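Local coordinates for protein PHOX (Pseudomonas fluorescens, PDB 4A9V) that hydrolyses phosphate monoesters as an alkaline phosphatase, using a complex iron-calcium cofactor carried by a beta-propeller fold, at residues L492-S497 against G530-G535; N509-A514 against R523-P528; V450-P455 against N473-P478; N88-N93 against G548-G553. All blocks are in the same frame, centred on the assembly; numbering follows the deposited sequence. Where two conformers were deposited one is given.

Interaction 4 opens first, at residues 88-93, and closes last, at 548-553. It joins two parts of the chain that are distant in sequence and encloses the other three contacts. Interaction 3 comes next. It folds 473-478 back on 450-455 and closes before interaction 1 opens, so these two are in series. Interaction 1 brings 492-497 to 530-535. Interaction 2, the hairpin of 509-514 and 523-528, is nested inside it. No two contacts cross. Interactions 1 and 2 share one four-stranded sheet, to which 473-478 leads. Interactions 1 and 4 share the sheet that holds strands 532-538 and 544-550. Glu-532 and His-551 join interactions 1 and 4 by a hydrogen bond.

Interaction 1. Residues L492-S497 against G530-G535; sequences LTDGDS and GCEVTG. With LI (lithium ion), chain G; CA (calcium ion), chain R.
This contact joins two four-stranded sheets, consistent with adjacent blades of the beta-propeller, and it holds part of the metal site. The carboxylates of Asp-494 and Glu-532 are stacked, with their planes 21° apart. Asp-494 has CG anti to its backbone N. Glu-532 has CG in the crowded position between N and the carbonyl carbon (chi1 69°), and its chain then runs extended. Asp-494 OD1 and Glu-532 OE1 come within 3.1 Å of each other because both bind the lithium ion. The same two residues are also known as a calcium-binding site of this protein. The shared cation probably offsets the repulsion of the two acids. Glu-532 OE1 also bonds to His-551 NE2. Asp-494 OD2 turns to the calcium ion, at 2.4 Å, which Glu-387 and Asp-479 also bind. Behind the metals the strands meet through Val-533 N, which donates to Thr-493 O at 3.3 Å, nearly along the C=O axis. The side chains of Leu-492 and Val-533 cross there at about a right angle, CD2 to CG1 4.0 Å. One calcium-bound water donates to Glu-532 OE2 at 2.7 Å.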
loop_
_atom_site.group_PDB
_atom_site.type_symbol
_atom_site.label_atom_id
_atom_site.label_comp_id
_atom_site.label_asym_id
_atom_site.label_seq_id
_atom_site.Cartn_x
_atom_site.Cartn_y
_atom_site.Cartn_z
ATOM N N LEU A 492 -2.179 -3.873 -10.641
ATOM C CA LEU A 492 -1.098 -4.748 -10.202
ATOM C C LEU A 492 -1.717 -5.840 -9.335
ATOM O O LEU A 492 -2.639 -5.563 -8.574
ATOM C CB LEU A 492 -0.078 -3.936 -9.392
ATOM C CG LEU A 492 0.764 -2.918 -10.171
ATOM C CD1 LEU A 492 -0.017 -1.730 -10.718
ATOM C CD2 LEU A 492 1.893 -2.417 -9.295
ATOM N N THR A 493 -1.224 -7.071 -9.431
ATOM C CA THR A 493 -1.860 -8.168 -8.713
ATOM C C THR A 493 -1.022 -8.790 -7.605
ATOM O O THR A 493 0.208 -8.881 -7.682
ATOM C CB THR A 493 -2.399 -9.282 -9.641
ATOM O OG1 THR A 493 -1.338 -10.121 -10.126
ATOM C CG2 THR A 493 -3.146 -8.709 -10.807
ATOM N N ASP A 494 -1.736 -9.239 -6.576
ATOM C CA ASP A 494 -1.191 -9.995 -5.458
ATOM C C ASP A 494 -2.132 -11.155 -5.151
ATOM O O ASP A 494 -2.892 -11.132 -4.182
ATOM C CB ASP A 494 -1.053 -9.103 -4.226
ATOM C CG ASP A 494 -0.731 -9.895 -2.982
ATOM O OD1 ASP A 494 -0.049 -10.932 -3.122
ATOM O OD2 ASP A 494 -1.209 -9.522 -1.882
ATOM N N GLY A 495 -2.156 -12.114 -6.062
ATOM C CA GLY A 495 -3.111 -13.194 -5.995
ATOM C C GLY A 495 -2.462 -14.553 -5.935
ATOM O O GLY A 495 -1.249 -14.688 -5.772
ATOM N N ASP A 496 -3.305 -15.562 -6.063
ATOM C CA ASP A 496 -2.889 -16.948 -6.092
ATOM C C ASP A 496 -2.176 -17.242 -7.415
ATOM O O ASP A 496 -2.670 -16.886 -8.482
ATOM C CB ASP A 496 -4.124 -17.834 -5.926
ATOM C CG ASP A 496 -3.778 -19.296 -5.796
ATOM O OD1 ASP A 496 -3.156 -19.828 -6.736
ATOM O OD2 ASP A 496 -4.218 -19.921 -4.807
ATOM N N SER A 497 -0.930 -17.692 -7.312
ATOM C CA SER A 497 -0.081 -17.930 -8.468
ATOM C C SER A 497 0.074 -19.420 -8.756
ATOM O O SER A 497 0.974 -19.824 -9.485
ATOM C CB SER A 497 1.294 -17.320 -8.218
ATOM O OG SER A 497 1.182 -15.919 -8.089
ATOM N N GLY A 530 6.754 -16.595 -7.273
ATOM C CA GLY A 530 6.571 -16.348 -5.851
ATOM C C GLY A 530 6.426 -14.884 -5.467
ATOM O O GLY A 530 6.253 -14.585 -4.291
ATOM N N CYS A 531 6.525 -13.973 -6.436
ATOM C CA CYS A 531 6.433 -12.539 -6.153
ATOM C C CYS A 531 4.984 -12.079 -6.093
ATOM O O CYS A 531 4.072 -12.764 -6.557
ATOM C CB CYS A 531 7.191 -11.723 -7.208
ATOM S SG CYS A 531 6.273 -11.367 -8.724
ATOM N N GLU A 532 4.794 -10.860 -5.607
ATOM C CA GLU A 532 3.685 -10.038 -6.069
ATOM C C GLU A 532 4.214 -8.784 -6.744
ATOM O O GLU A 532 5.376 -8.417 -6.581
ATOM C CB GLU A 532 2.719 -9.680 -4.929
ATOM C CG GLU A 532 3.263 -8.733 -3.873
ATOM C CD GLU A 532 2.339 -8.636 -2.666
ATOM O OE1 GLU A 532 2.414 -9.525 -1.790
ATOM O OE2 GLU A 532 1.540 -7.674 -2.592
ATOM N N VAL A 533 3.389 -8.209 -7.608
ATOM C CA VAL A 533 3.744 -7.018 -8.363
ATOM C C VAL A 533 3.099 -5.841 -7.640
ATOM O O VAL A 533 1.890 -5.857 -7.395
ATOM C CB VAL A 533 3.226 -7.136 -9.808
ATOM C CG1 VAL A 533 3.463 -5.848 -10.570
ATOM C CG2 VAL A 533 3.894 -8.308 -10.514
ATOM N N THR A 534 3.917 -4.892 -7.191
ATOM C CA THR A 534 3.441 -3.848 -6.308
ATOM C C THR A 534 4.365 -2.645 -6.399
ATOM O O THR A 534 5.559 -2.797 -6.620
ATOM C CB THR A 534 3.321 -4.367 -4.871
ATOM O OG1 THR A 534 2.647 -3.394 -4.066
ATOM C CG2 THR A 534 4.677 -4.739 -4.288
ATOM N N GLY A 535 3.811 -1.454 -6.204
ATOM C CA GLY A 535 4.581 -0.230 -6.349
ATOM C C GLY A 535 4.601 0.219 -7.797
ATOM O O GLY A 535 4.954 -0.557 -8.689
HETATM LI LI LI G . 0.816 -11.115 -0.862
HETATM CA CA CA R . -2.764 -7.759 -1.311
HETATM O O HOH W 1 0.178 -9.884 0.427
HETATM O O HOH W 2 3.376 -15.480 -6.472
HETATM O O HOH W 3 -0.345 -7.125 -0.669
HETATM O O HOH W 4 -0.180 -12.817 -1.221
HETATM O O HOH W 5 1.911 -12.864 -2.408
HETATM O O HOH W 6 -2.061 -8.425 0.879
#

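Interaction 2. Residues N509-A514 against R523-P528; sequences NQMLCA and RFMVGP
Backbone hydrogen bonds define this antiparallel hairpin, which carries a classic beta bulge. Phe-524 and Met-525 both face Met-511, and both of their N-H groups point at its carbonyl. Phe-524 N reaches Met-511 O at 2.8 Å and Met-525 N reaches it at 3.0 Å, both in the carbonyl plane. Met-511 N returns a bond to Met-525 O. Past the strand end, Gly-527 N donates to Asn-509 O at 2.9 Å, almost straight at 173°.

One polar side-chain bond crosses the pair. Arg-523 NE donates to Gln-510 OE1 at 2.7 Å. The oxygen lies near the guanidinium plane, but the donor stands 48° out of the carbonyl plane. Arg-523 bends at chi3 to bring NE there. Its NH1 binds the carbonyls of Gln-472 and Ile-16, and NH2 binds that of Met-474. An alanine at Arg-523 would remove all of these bonds and would probably loosen the hold of the hairpin on the nearby loops.

Apolar contacts occupy both faces. On one, Leu-512 CD2 lies 4.0 Å from Arg-523 CB, the two chains side by side. On the other, Met-511 CB meets Met-525 CB. Met-511 CE approaches the Phe-524 ring obliquely, 3.7 Å from CD2.

Within its four-stranded sheet, strand 510-514 lies between 489-493 and 521-526, an edge strand of the sheet. Met-511 and Met-525 pack on strand 544-550 of the next sheet, and the Phe-524 ring meets Trp-490 edge-to-face.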
loop_
_atom_site.group_PDB
_atom_site.type_symbol
_atom_site.label_atom_id
_atom_site.label_comp_id
_atom_site.label_asym_id
_atom_site.label_seq_id
_atom_site.Cartn_x
_atom_site.Cartn_y
_atom_site.Cartn_z
ATOM N N ASN A 509 1.852 -13.547 -10.758
ATOM C CA ASN A 509 1.344 -12.197 -10.580
ATOM C C ASN A 509 1.849 -11.262 -11.665
ATOM O O ASN A 509 2.820 -11.551 -12.371
ATOM C CB ASN A 509 1.687 -11.684 -9.183
ATOM C CG ASN A 509 0.714 -12.185 -8.148
ATOM O OD1 ASN A 509 -0.498 -12.053 -8.326
ATOM N ND2 ASN A 509 1.223 -12.797 -7.084
ATOM N N GLN A 510 1.114 -10.179 -11.864
ATOM C CA GLN A 510 1.138 -9.495 -13.137
ATOM C C GLN A 510 0.662 -8.061 -13.023
ATOM O O GLN A 510 0.199 -7.615 -11.964
ATOM C CB GLN A 510 0.279 -10.265 -14.115
ATOM C CG GLN A 510 -1.158 -10.399 -13.678
ATOM C CD GLN A 510 -1.914 -11.428 -14.496
ATOM O OE1 GLN A 510 -2.645 -11.083 -15.435
ATOM N NE2 GLN A 510 -1.766 -12.695 -14.126
ATOM N N MET A 511 0.864 -7.322 -14.103
ATOM C CA MET A 511 0.354 -5.974 -14.222
ATOM C C MET A 511 -0.430 -5.874 -15.514
ATOM O O MET A 511 0.005 -6.368 -16.558
ATOM C CB MET A 511 1.500 -4.952 -14.193
ATOM C CG MET A 511 1.037 -3.498 -14.272
ATOM S SD MET A 511 2.283 -2.303 -13.745
ATOM C CE MET A 511 3.513 -2.524 -15.020
ATOM N N LEU A 512 -1.580 -5.217 -15.433
ATOM C CA LEU A 512 -2.459 -5.010 -16.568
ATOM C C LEU A 512 -2.721 -3.519 -16.743
ATOM O O LEU A 512 -2.373 -2.705 -15.886
ATOM C CB LEU A 512 -3.786 -5.766 -16.371
ATOM C CG LEU A 512 -3.634 -7.252 -16.005
ATOM C CD1 LEU A 512 -3.795 -7.491 -14.511
ATOM C CD2 LEU A 512 -4.603 -8.125 -16.799
ATOM N N CYS A 513 -3.273 -3.167 -17.892
ATOM C CA CYS A 513 -3.598 -1.792 -18.199
ATOM C C CYS A 513 -5.030 -1.728 -18.700
ATOM O O CYS A 513 -5.452 -2.561 -19.497
ATOM C CB CYS A 513 -2.645 -1.260 -19.269
ATOM S SG CYS A 513 -2.666 0.537 -19.455
ATOM N N ALA A 514 -5.763 -0.721 -18.240
ATOM C CA ALA A 514 -7.185 -0.600 -18.524
ATOM C C ALA A 514 -7.529 0.783 -19.064
ATOM O O ALA A 514 -6.921 1.794 -18.680
ATOM C CB ALA A 514 -7.999 -0.887 -17.274
ATOM N N ARG A 523 -3.294 -7.455 -20.495
ATOM C CA ARG A 523 -2.153 -7.840 -19.671
ATOM C C ARG A 523 -0.871 -7.263 -20.250
ATOM O O ARG A 523 -0.613 -7.390 -21.453
ATOM C CB ARG A 523 -2.048 -9.364 -19.566
ATOM C CG ARG A 523 -1.049 -9.820 -18.520
ATOM C CD ARG A 523 -0.941 -11.336 -18.431
ATOM N NE ARG A 523 -2.187 -11.958 -17.996
ATOM C CZ ARG A 523 -3.013 -12.642 -18.784
ATOM N NH1 ARG A 523 -2.757 -12.804 -20.075
ATOM N NH2 ARG A 523 -4.075 -13.237 -18.261
ATOM N N PHE A 524 -0.079 -6.623 -19.392
ATOM C CA PHE A 524 1.119 -5.895 -19.812
ATOM C C PHE A 524 2.416 -6.579 -19.366
ATOM O O PHE A 524 3.385 -6.586 -20.123
ATOM C CB PHE A 524 1.067 -4.458 -19.276
ATOM C CG PHE A 524 2.300 -3.652 -19.572
ATOM C CD1 PHE A 524 2.477 -3.050 -20.802
ATOM C CD2 PHE A 524 3.267 -3.463 -18.600
ATOM C CE1 PHE A 524 3.626 -2.329 -21.074
ATOM C CE2 PHE A 524 4.399 -2.714 -18.857
ATOM C CZ PHE A 524 4.568 -2.124 -20.090
ATOM N N MET A 525 2.468 -7.063 -18.126
ATOM C CA MET A 525 3.692 -7.627 -17.561
ATOM C C MET A 525 3.338 -8.830 -16.700
ATOM O O MET A 525 2.327 -8.829 -15.998
ATOM C CB MET A 525 4.423 -6.581 -16.707
ATOM C CG MET A 525 5.770 -7.046 -16.181
ATOM S SD MET A 525 6.551 -5.831 -15.097
ATOM C CE MET A 525 5.694 -6.162 -13.568
ATOM N N VAL A 526 4.197 -9.842 -16.731
ATOM C CA VAL A 526 4.142 -10.924 -15.766
ATOM C C VAL A 526 5.459 -10.985 -15.011
ATOM O O VAL A 526 6.530 -10.792 -15.592
ATOM C CB VAL A 526 3.861 -12.288 -16.438
ATOM C CG1 VAL A 526 3.753 -13.366 -15.374
ATOM C CG2 VAL A 526 2.604 -12.231 -17.297
ATOM N N GLY A 527 5.362 -11.147 -13.696
ATOM C CA GLY A 527 6.526 -11.197 -12.833
ATOM C C GLY A 527 7.015 -12.605 -12.563
ATOM O O GLY A 527 6.430 -13.588 -13.036
ATOM N N PRO A 528 8.074 -12.707 -11.758
ATOM C CA PRO A 528 8.749 -13.973 -11.516
ATOM C C PRO A 528 8.071 -14.816 -10.430
ATOM O O PRO A 528 7.008 -14.464 -9.904
ATOM C CB PRO A 528 10.156 -13.537 -11.094
ATOM C CG PRO A 528 9.959 -12.199 -10.464
ATOM C CD PRO A 528 8.875 -11.560 -11.291
HETATM O O HOH W 7 4.029 -14.686 -9.146
#

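Interaction 3. Residues V450-P455 against N473-P478; sequences VVAGNP and NMFNSP
Two projections from residues 473-478 fit against the bend formed by 450-455. The first is Met-474. Its CG takes the crowded position between backbone N and carbonyl carbon (chi1 56°), and the chain then runs fully extended. The sulfur end enters the angle between Asn-454 and Pro-455. SD lies 3.2 Å from Asn-454 OD1 and 3.8 Å from Pro-455 CD. The methyl CE continues along the Asn-454 amide, 3.5 Å from OD1. That amide is held in place from outside the contact. Its ND2 binds the carbonyls of Asp-502 and Ala-504, and its OD1 accepts from Val-457 N. Lower on the same side chain, Met-474 CB rests on Gly-453 O at 3.6 Å.

In the propeller, 450-455 ends a strand of one large sheet, and 473-478 leads into strand 478-483, an edge strand of the next. The contact therefore lies where the chain passes between two sheets, with backbone and side-chain packing but no direct hydrogen bond across it.

The second projection is the Phe-475 ring. Its CB starts away from 450-455, but the ring turns back (chi1 60°) toward it. Ala-452 CB is the bump that meets it obliquely, 4.1 Å from CE2. Val-450 CG1 stands at the ring edge, beyond CZ. Leu-512 and Thr-493 of the next sheet also touch this ring, and Gln-510 touches Phe-475 at CB. A water sits over one ring face, offset toward the rim. It accepts from Gly-453 N and from Phe-475 N, each at 3.0 Å.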
loop_
_atom_site.group_PDB
_atom_site.type_symbol
_atom_site.label_atom_id
_atom_site.label_comp_id
_atom_site.label_asym_id
_atom_site.label_seq_id
_atom_site.Cartn_x
_atom_site.Cartn_y
_atom_site.Cartn_z
ATOM N N VAL A 450 -14.612 -3.510 -12.729
ATOM C CA VAL A 450 -14.402 -4.882 -13.172
ATOM C C VAL A 450 -14.683 -5.814 -12.006
ATOM O O VAL A 450 -14.478 -5.452 -10.849
ATOM C CB VAL A 450 -12.976 -5.093 -13.741
ATOM C CG1 VAL A 450 -11.924 -4.981 -12.658
ATOM C CG2 VAL A 450 -12.879 -6.439 -14.454
ATOM N N VAL A 451 -15.208 -6.993 -12.314
ATOM C CA VAL A 451 -15.310 -8.084 -11.361
ATOM C C VAL A 451 -14.411 -9.210 -11.855
ATOM O O VAL A 451 -14.652 -9.766 -12.926
ATOM C CB VAL A 451 -16.760 -8.581 -11.214
ATOM C CG1 VAL A 451 -16.831 -9.653 -10.138
ATOM C CG2 VAL A 451 -17.695 -7.422 -10.889
ATOM N N ALA A 452 -13.283 -9.421 -11.184
ATOM C CA ALA A 452 -12.340 -10.424 -11.641
ATOM C C ALA A 452 -12.959 -11.811 -11.540
ATOM O O ALA A 452 -13.834 -12.061 -10.714
ATOM C CB ALA A 452 -11.051 -10.345 -10.838
ATOM N N GLY A 453 -12.498 -12.712 -12.394
ATOM C CA GLY A 453 -12.987 -14.075 -12.378
ATOM C C GLY A 453 -12.215 -14.945 -13.341
ATOM O O GLY A 453 -11.252 -14.503 -13.970
ATOM N N ASN A 454 -12.646 -16.193 -13.448
ATOM C CA ASN A 454 -12.009 -17.141 -14.344
ATOM C C ASN A 454 -13.043 -17.731 -15.292
ATOM O O ASN A 454 -13.711 -18.707 -14.961
ATOM C CB ASN A 454 -11.327 -18.266 -13.560
ATOM C CG ASN A 454 -10.423 -19.110 -14.438
ATOM O OD1 ASN A 454 -10.734 -19.351 -15.610
ATOM N ND2 ASN A 454 -9.275 -19.505 -13.902
ATOM N N PRO A 455 -13.225 -17.104 -16.457
ATOM C CA PRO A 455 -14.245 -17.562 -17.397
ATOM C C PRO A 455 -13.854 -18.839 -18.140
ATOM O O PRO A 455 -14.694 -19.425 -18.812
ATOM C CB PRO A 455 -14.379 -16.394 -18.378
ATOM C CG PRO A 455 -13.083 -15.664 -18.285
ATOM C CD PRO A 455 -12.651 -15.805 -16.855
ATOM N N ASN A 473 -7.214 -12.477 -20.771
ATOM C CA ASN A 473 -6.684 -11.407 -19.918
ATOM C C ASN A 473 -6.885 -11.624 -18.422
ATOM O O ASN A 473 -6.529 -10.765 -17.618
ATOM C CB ASN A 473 -7.254 -10.041 -20.319
ATOM C CG ASN A 473 -8.693 -9.848 -19.877
ATOM O OD1 ASN A 473 -9.292 -10.738 -19.285
ATOM N ND2 ASN A 473 -9.275 -8.703 -20.223
ATOM N N MET A 474 -7.394 -12.786 -18.038
ATOM C CA MET A 474 -7.878 -12.957 -16.679
ATOM C C MET A 474 -6.757 -12.939 -15.640
ATOM O O MET A 474 -5.626 -13.372 -15.881
ATOM C CB MET A 474 -8.711 -14.228 -16.557
ATOM C CG MET A 474 -7.990 -15.480 -16.998
ATOM S SD MET A 474 -9.052 -16.913 -16.788
ATOM C CE MET A 474 -7.928 -18.204 -17.311
ATOM N N PHE A 475 -7.130 -12.493 -14.444
ATOM C CA PHE A 475 -6.212 -12.296 -13.327
ATOM C C PHE A 475 -6.999 -12.430 -12.024
ATOM O O PHE A 475 -8.229 -12.488 -12.035
ATOM C CB PHE A 475 -5.564 -10.908 -13.416
ATOM C CG PHE A 475 -6.551 -9.772 -13.372
ATOM C CD1 PHE A 475 -7.168 -9.317 -14.536
ATOM C CD2 PHE A 475 -6.890 -9.176 -12.162
ATOM C CE1 PHE A 475 -8.088 -8.283 -14.483
ATOM C CE2 PHE A 475 -7.828 -8.156 -12.112
ATOM C CZ PHE A 475 -8.437 -7.718 -13.272
ATOM N N ASN A 476 -6.305 -12.464 -10.898
ATOM C CA ASN A 476 -7.000 -12.468 -9.617
ATOM C C ASN A 476 -6.321 -11.567 -8.606
ATOM O O ASN A 476 -5.113 -11.308 -8.694
ATOM C CB ASN A 476 -7.169 -13.895 -9.071
ATOM C CG ASN A 476 -5.906 -14.444 -8.445
ATOM O OD1 ASN A 476 -5.729 -14.395 -7.225
ATOM N ND2 ASN A 476 -5.038 -15.030 -9.275
ATOM N N SER A 477 -7.120 -11.067 -7.666
ATOM C CA SER A 477 -6.642 -10.294 -6.529
ATOM C C SER A 477 -5.894 -9.032 -6.969
ATOM O O SER A 477 -4.750 -8.797 -6.575
ATOM C CB SER A 477 -5.756 -11.156 -5.633
ATOM O OG SER A 477 -6.442 -12.324 -5.207
ATOM N N PRO A 478 -6.575 -8.155 -7.714
ATOM C CA PRO A 478 -5.992 -6.841 -7.958
ATOM C C PRO A 478 -5.731 -6.130 -6.628
ATOM O O PRO A 478 -6.482 -6.297 -5.666
ATOM C CB PRO A 478 -7.075 -6.125 -8.766
ATOM C CG PRO A 478 -8.349 -6.746 -8.285
ATOM C CD PRO A 478 -8.013 -8.194 -8.040
HETATM O O HOH W 8 -10.043 -11.929 -13.916
#

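Interaction 4. Residues N88-N93 against G548-G553; sequences NNEYTN and GIQHPG. With FEO (mu-oxo-diiron), chain S.
The mu-oxo-diiron pocket at the centre of the beta-propeller takes one ligand from this contact, Glu-90. Its extended side chain brings OE2 to FE1 at 2.0 Å, beside Cys-179 and Glu-194, which also bind iron. The other oxygen, OE1, turns to residues 548-553. Gln-550 NE2 gives it a weak hydrogen bond of 3.3 Å, with the carboxylate and amide planes 24° apart. The stronger polar partner of Gln-550 is Asn-67. One water lies 2.7 Å from both Glu-90 OE1 and Gln-550 OE1.

Tyr-91 takes the crowded position at chi1 (69°), between backbone N and carbonyl carbon. Its ring lies 77° from the Gln-550 amide plane. Its hydroxyl reaches obliquely to the His-551 ring. An alanine at Tyr-91 would remove the ring and hydroxyl from beside both residues and would probably leave His-551 less well fixed. The imidazole is also gripped from interaction 1. Its NE2 bonds to Glu-532 OE1 and its ND1 to Gly-530 O. With an acceptor at each nitrogen, the histidine may well be doubly protonated. The closest atoms of the Tyr-91 and His-551 side chains are OH and CD2, 3.1 Å apart.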
loop_
_atom_site.group_PDB
_atom_site.type_symbol
_atom_site.label_atom_id
_atom_site.label_comp_id
_atom_site.label_asym_id
_atom_site.label_seq_id
_atom_site.Cartn_x
_atom_site.Cartn_y
_atom_site.Cartn_z
ATOM N N ASN A 88 8.607 2.242 -0.044
ATOM C CA ASN A 88 8.300 1.509 1.165
ATOM C C ASN A 88 9.005 0.168 1.186
ATOM O O ASN A 88 9.132 -0.488 0.153
ATOM C CB ASN A 88 6.809 1.243 1.255
ATOM C CG ASN A 88 5.999 2.482 1.545
ATOM O OD1 ASN A 88 6.531 3.567 1.808
ATOM N ND2 ASN A 88 4.691 2.313 1.549
ATOM N N ASN A 89 9.295 -0.294 2.399
ATOM C CA ASN A 89 9.824 -1.625 2.655
ATOM C C ASN A 89 8.919 -2.295 3.678
ATOM O O ASN A 89 8.881 -1.886 4.840
ATOM C CB ASN A 89 11.254 -1.493 3.198
ATOM C CG ASN A 89 12.188 -0.851 2.198
ATOM O OD1 ASN A 89 12.735 0.227 2.435
ATOM N ND2 ASN A 89 12.375 -1.516 1.061
ATOM N N GLU A 90 8.095 -3.231 3.226
ATOM C CA GLU A 90 6.943 -3.642 4.027
ATOM C C GLU A 90 7.285 -4.648 5.125
ATOM O O GLU A 90 6.787 -4.544 6.241
ATOM C CB GLU A 90 5.835 -4.189 3.134
ATOM C CG GLU A 90 4.528 -4.375 3.894
ATOM C CD GLU A 90 3.425 -4.995 3.067
ATOM O OE1 GLU A 90 3.706 -5.972 2.343
ATOM O OE2 GLU A 90 2.259 -4.545 3.208
ATOM N N TYR A 91 8.063 -5.673 4.797
ATOM C CA TYR A 91 8.363 -6.733 5.753
ATOM C C TYR A 91 9.581 -7.477 5.245
ATOM O O TYR A 91 10.261 -6.996 4.332
ATOM C CB TYR A 91 7.143 -7.647 6.000
ATOM C CG TYR A 91 6.730 -8.534 4.846
ATOM C CD1 TYR A 91 6.040 -8.022 3.753
ATOM C CD2 TYR A 91 6.919 -9.903 4.903
ATOM C CE1 TYR A 91 5.575 -8.844 2.744
ATOM C CE2 TYR A 91 6.470 -10.734 3.894
ATOM C CZ TYR A 91 5.783 -10.201 2.824
ATOM O OH TYR A 91 5.335 -11.000 1.796
ATOM N N THR A 92 9.925 -8.582 5.889
ATOM C CA THR A 92 11.121 -9.309 5.496
ATOM C C THR A 92 10.857 -10.803 5.465
ATOM O O THR A 92 9.850 -11.285 5.970
ATOM C CB THR A 92 12.331 -8.952 6.395
ATOM O OG1 THR A 92 13.521 -9.574 5.886
ATOM C CG2 THR A 92 12.105 -9.396 7.831
ATOM N N ASN A 93 11.757 -11.518 4.807
ATOM C CA ASN A 93 11.598 -12.941 4.547
ATOM C C ASN A 93 12.665 -13.697 5.326
ATOM O O ASN A 93 13.842 -13.664 4.958
ATOM C CB ASN A 93 11.792 -13.182 3.053
ATOM C CG ASN A 93 10.968 -12.224 2.209
ATOM O OD1 ASN A 93 9.745 -12.190 2.315
ATOM N ND2 ASN A 93 11.639 -11.400 1.413
ATOM N N GLY A 548 7.531 -2.434 -8.688
ATOM C CA GLY A 548 8.160 -3.320 -7.723
ATOM C C GLY A 548 7.836 -4.789 -7.925
ATOM O O GLY A 548 6.704 -5.175 -8.257
ATOM N N ILE A 549 8.851 -5.607 -7.661
ATOM C CA ILE A 549 8.720 -7.046 -7.580
ATOM C C ILE A 549 9.057 -7.437 -6.146
ATOM O O ILE A 549 10.198 -7.307 -5.702
ATOM C CB ILE A 549 9.698 -7.731 -8.555
ATOM C CG1 ILE A 549 9.414 -7.313 -10.006
ATOM C CG2 ILE A 549 9.643 -9.241 -8.386
ATOM C CD1 ILE A 549 8.011 -7.601 -10.500
ATOM N N GLN A 550 8.020 -7.786 -5.396
ATOM C CA GLN A 550 8.126 -7.993 -3.964
ATOM C C GLN A 550 8.156 -9.487 -3.638
ATOM O O GLN A 550 7.401 -10.273 -4.206
ATOM C CB GLN A 550 6.948 -7.313 -3.248
ATOM C CG GLN A 550 7.116 -7.211 -1.742
ATOM C CD GLN A 550 5.829 -6.854 -1.037
ATOM O OE1 GLN A 550 4.793 -7.485 -1.260
ATOM N NE2 GLN A 550 5.891 -5.865 -0.150
ATOM N N HIS A 551 9.023 -9.837 -2.692
ATOM C CA HIS A 551 9.205 -11.213 -2.213
ATOM C C HIS A 551 9.250 -12.262 -3.298
ATOM O O HIS A 551 8.653 -13.323 -3.158
ATOM C CB HIS A 551 8.190 -11.585 -1.117
ATOM C CG HIS A 551 6.738 -11.543 -1.559
ATOM N ND1 HIS A 551 6.183 -12.474 -2.369
ATOM C CD2 HIS A 551 5.714 -10.668 -1.214
ATOM C CE1 HIS A 551 4.878 -12.196 -2.539
ATOM N NE2 HIS A 551 4.592 -11.097 -1.827
ATOM N N PRO A 552 10.072 -12.051 -4.338
ATOM C CA PRO A 552 10.286 -13.173 -5.242
ATOM C C PRO A 552 10.783 -14.401 -4.489
ATOM O O PRO A 552 11.617 -14.288 -3.590
ATOM C CB PRO A 552 11.350 -12.648 -6.214
ATOM C CG PRO A 552 12.079 -11.613 -5.437
ATOM C CD PRO A 552 11.044 -10.966 -4.565
ATOM N N GLY A 553 10.241 -15.565 -4.821
ATOM C CA GLY A 553 10.668 -16.794 -4.174
ATOM C C GLY A 553 10.248 -16.899 -2.715
ATOM O O GLY A 553 10.905 -17.576 -1.934
HETATM FE FE1 FEO S . 0.469 -4.570 2.208
HETATM FE FE2 FEO S . -2.956 -4.862 1.705
HETATM O O FEO S . -1.110 -5.118 1.199
HETATM O O HOH W 9 2.654 -7.569 0.430
HETATM O O HOH W 10 1.474 -4.940 0.333
HETATM O O HOH W 11 0.490 -6.812 2.565
#